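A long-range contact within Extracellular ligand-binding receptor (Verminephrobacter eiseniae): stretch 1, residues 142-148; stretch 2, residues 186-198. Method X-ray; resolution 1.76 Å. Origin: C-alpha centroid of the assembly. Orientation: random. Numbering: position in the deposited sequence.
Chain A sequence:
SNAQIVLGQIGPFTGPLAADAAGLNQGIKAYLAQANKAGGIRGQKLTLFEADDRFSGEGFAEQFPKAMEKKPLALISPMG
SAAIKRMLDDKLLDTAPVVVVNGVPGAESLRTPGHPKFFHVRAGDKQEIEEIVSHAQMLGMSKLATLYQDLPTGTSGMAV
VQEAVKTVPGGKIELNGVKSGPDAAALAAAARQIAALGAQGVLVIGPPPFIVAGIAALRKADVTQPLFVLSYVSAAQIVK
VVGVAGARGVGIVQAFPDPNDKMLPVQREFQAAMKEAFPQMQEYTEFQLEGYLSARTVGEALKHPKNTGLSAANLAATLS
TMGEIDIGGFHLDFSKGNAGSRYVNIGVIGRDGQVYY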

# COMPACT_ATOMS: atom_id res chain seq x y z
N SER A 142 27.77 0.53 -2.32
CA SER A 142 28.28 -0.81 -2.06
C SER A 142 27.96 -1.25 -0.63
O SER A 142 28.19 -2.40 -0.26
N LYS A 143 27.43 -0.33 0.18
CA LYS A 143 27.02 -0.68 1.54
C LYS A 143 25.68 -0.07 1.91
O LYS A 143 25.51 1.16 1.88
N LEU A 144 24.73 -0.93 2.26
CA LEU A 144 23.36 -0.53 2.59
C LEU A 144 23.01 -0.95 4.00
O LEU A 144 23.38 -2.05 4.43
N ALA A 145 22.30 -0.10 4.73
CA ALA A 145 21.73 -0.49 6.02
C ALA A 145 20.22 -0.53 5.88
O ALA A 145 19.64 0.20 5.07
N THR A 146 19.56 -1.39 6.66
CA THR A 146 18.10 -1.41 6.70
C THR A 146 17.66 -1.24 8.14
O THR A 146 18.17 -1.92 9.03
N LEU A 147 16.73 -0.31 8.37
CA LEU A 147 16.10 -0.15 9.68
C LEU A 147 14.71 -0.75 9.58
O LEU A 147 13.93 -0.32 8.74
N TYR A 148 14.38 -1.76 10.40
CA TYR A 148 13.06 -2.38 10.25
C TYR A 148 12.38 -2.64 11.59
O TYR A 148 13.04 -2.88 12.59
N ALA A 186 13.57 3.28 21.49
CA ALA A 186 14.15 2.19 20.71
C ALA A 186 14.70 2.70 19.38
O ALA A 186 15.78 2.28 18.93
N LEU A 187 13.95 3.58 18.73
CA LEU A 187 14.37 4.12 17.45
C LEU A 187 15.62 4.99 17.54
O LEU A 187 16.45 4.98 16.63
N ALA A 188 15.76 5.75 18.63
CA ALA A 188 16.94 6.60 18.80
C ALA A 188 18.18 5.73 18.91
O ALA A 188 19.25 6.05 18.36
N ALA A 189 18.05 4.62 19.63
CA ALA A 189 19.16 3.70 19.80
C ALA A 189 19.49 3.01 18.47
O ALA A 189 20.66 2.83 18.12
N ALA A 190 18.45 2.62 17.73
CA ALA A 190 18.66 1.98 16.44
C ALA A 190 19.34 2.94 15.48
O ALA A 190 20.19 2.52 14.68
N ALA A 191 18.96 4.21 15.54
CA ALA A 191 19.52 5.21 14.64
C ALA A 191 20.99 5.47 14.94
O ALA A 191 21.79 5.66 14.03
N ARG A 192 21.33 5.48 16.23
CA ARG A 192 22.73 5.61 16.65
C ARG A 192 23.57 4.45 16.13
O ARG A 192 24.72 4.65 15.71
N GLN A 193 23.02 3.23 16.16
CA GLN A 193 23.72 2.07 15.61
C GLN A 193 23.94 2.24 14.11
O GLN A 193 25.04 2.01 13.61
N ILE A 194 22.90 2.65 13.40
CA ILE A 194 23.00 2.84 11.95
C ILE A 194 24.02 3.93 11.61
O ILE A 194 24.80 3.79 10.67
N ALA A 195 24.04 4.98 12.41
CA ALA A 195 24.97 6.08 12.19
C ALA A 195 26.43 5.63 12.28
O ALA A 195 27.31 6.26 11.70
N ALA A 196 26.67 4.55 13.01
CA ALA A 196 28.02 4.06 13.22
C ALA A 196 28.52 3.13 12.11
O ALA A 196 29.68 2.73 12.12
N LEU A 197 27.66 2.81 11.15
CA LEU A 197 27.96 1.76 10.16
C LEU A 197 28.71 2.21 8.90
O LEU A 197 29.30 1.38 8.21
N GLY A 198 28.67 3.50 8.59
CA GLY A 198 29.29 3.97 7.36
C GLY A 198 28.57 3.45 6.12
O GLY A 198 29.19 3.24 5.07

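Strand 143-148 runs antiparallel to the helix that begins before Ala186, their axes at 175° and 9.7 Å apart at closest approach. Because side chains alternate along a strand, Lys143, Ala145 and Leu147 point toward the helical stretch, whereas Leu144, Thr146 and Tyr148 point away. Leu147 has the largest covered area, 85 Å². In its t,p rotamer, Leu147 CD1 lies 3.7 Å from Ala190 CB and 4.4 Å from Leu187 CD2, while Leu147 CD2 lies 4.0 Å from Leu187 CD2. The CA-to-CB bond of Leu187 points sideways, but its m,t conformation brings the end of the chain nearer the strand. Ile194, one helical turn beyond Ala190, also points toward the strand in an m,t rotamer. It spans two strand residues, with CD1 3.6 Å from Leu147 CB and CG2 4.2 Å from Ala145 CB. The small Ala145 side chain also meets Leu197, whose m,t rotamer places CD1 4.3 Å from Ala145 CB. Lys143 supplies the polar end of an otherwise apolar contact. Its side chain is extended, with all four chi angles t, and Lys143 NZ donates a 2.8 Å hydrogen bond to the backbone O of Leu197. Along the way, Lys143 CD passes 3.8 Å from Gly198 O, where positive phi marks the chain's departure from helical geometry.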

# COMPACT_ATOMS: atom_id res chain seq x y z
CB SER A 142 29.79 -0.86 -2.31
OG SER A 142 30.47 0.08 -1.50
CB LYS A 143 28.08 -0.29 2.56
CG LYS A 143 27.70 -0.66 3.98
CD LYS A 143 28.87 -0.51 4.94
CE LYS A 143 28.49 -1.04 6.32
NZ LYS A 143 29.67 -1.20 7.22
CB LEU A 144 22.38 -1.21 1.64
CG LEU A 144 22.01 -0.52 0.34
CD1 LEU A 144 21.08 -1.41 -0.49
CD2 LEU A 144 21.35 0.82 0.63
CB ALA A 145 22.13 0.51 7.09
CB THR A 146 17.52 -2.73 6.18
OG1 THR A 146 17.98 -2.98 4.85
CG2 THR A 146 15.98 -2.70 6.21
CB LEU A 147 15.98 1.33 10.03
CG LEU A 147 15.20 1.68 11.30
CD1 LEU A 147 15.88 1.08 12.53
CD2 LEU A 147 15.08 3.20 11.47
CB TYR A 148 13.13 -3.66 9.40
CG TYR A 148 13.82 -4.82 10.08
CD1 TYR A 148 13.07 -5.86 10.63
CD2 TYR A 148 15.20 -4.88 10.16
CE1 TYR A 148 13.68 -6.92 11.26
CE2 TYR A 148 15.83 -5.95 10.79
CZ TYR A 148 15.05 -6.96 11.33
OH TYR A 148 15.64 -8.04 11.95
CB ALA A 186 13.13 1.07 20.49
CB LEU A 187 13.23 4.90 16.79
CG LEU A 187 12.23 4.02 16.05
CD1 LEU A 187 11.02 4.81 15.62
CD2 LEU A 187 12.89 3.33 14.85
CB ALA A 188 16.79 7.48 20.01
CB ALA A 189 18.83 2.67 20.88
CB ALA A 190 17.32 1.49 15.86
CB ALA A 191 18.71 6.51 14.71
CB ARG A 192 22.85 5.70 18.17
CG ARG A 192 22.85 7.13 18.70
CD ARG A 192 23.30 7.20 20.17
NE ARG A 192 24.10 6.05 20.57
CZ ARG A 192 24.81 5.98 21.70
NH1 ARG A 192 24.84 7.01 22.53
NH2 ARG A 192 25.51 4.88 21.99
CB GLN A 193 22.95 0.78 15.88
CG GLN A 193 23.44 -0.44 15.08
CD GLN A 193 24.64 -1.16 15.71
OE1 GLN A 193 25.17 -0.73 16.73
NE2 GLN A 193 25.06 -2.27 15.10
CB ILE A 194 21.63 3.12 11.32
CG1 ILE A 194 20.79 1.84 11.38
CG2 ILE A 194 21.77 3.63 9.87
CD1 ILE A 194 19.36 2.02 11.01
CB ALA A 195 24.71 7.20 13.18
CB ALA A 196 28.12 3.36 14.57
CB LEU A 197 26.67 1.05 9.74
CG LEU A 197 25.94 0.37 10.89
CD1 LEU A 197 24.75 -0.43 10.38
CD2 LEU A 197 26.90 -0.51 11.63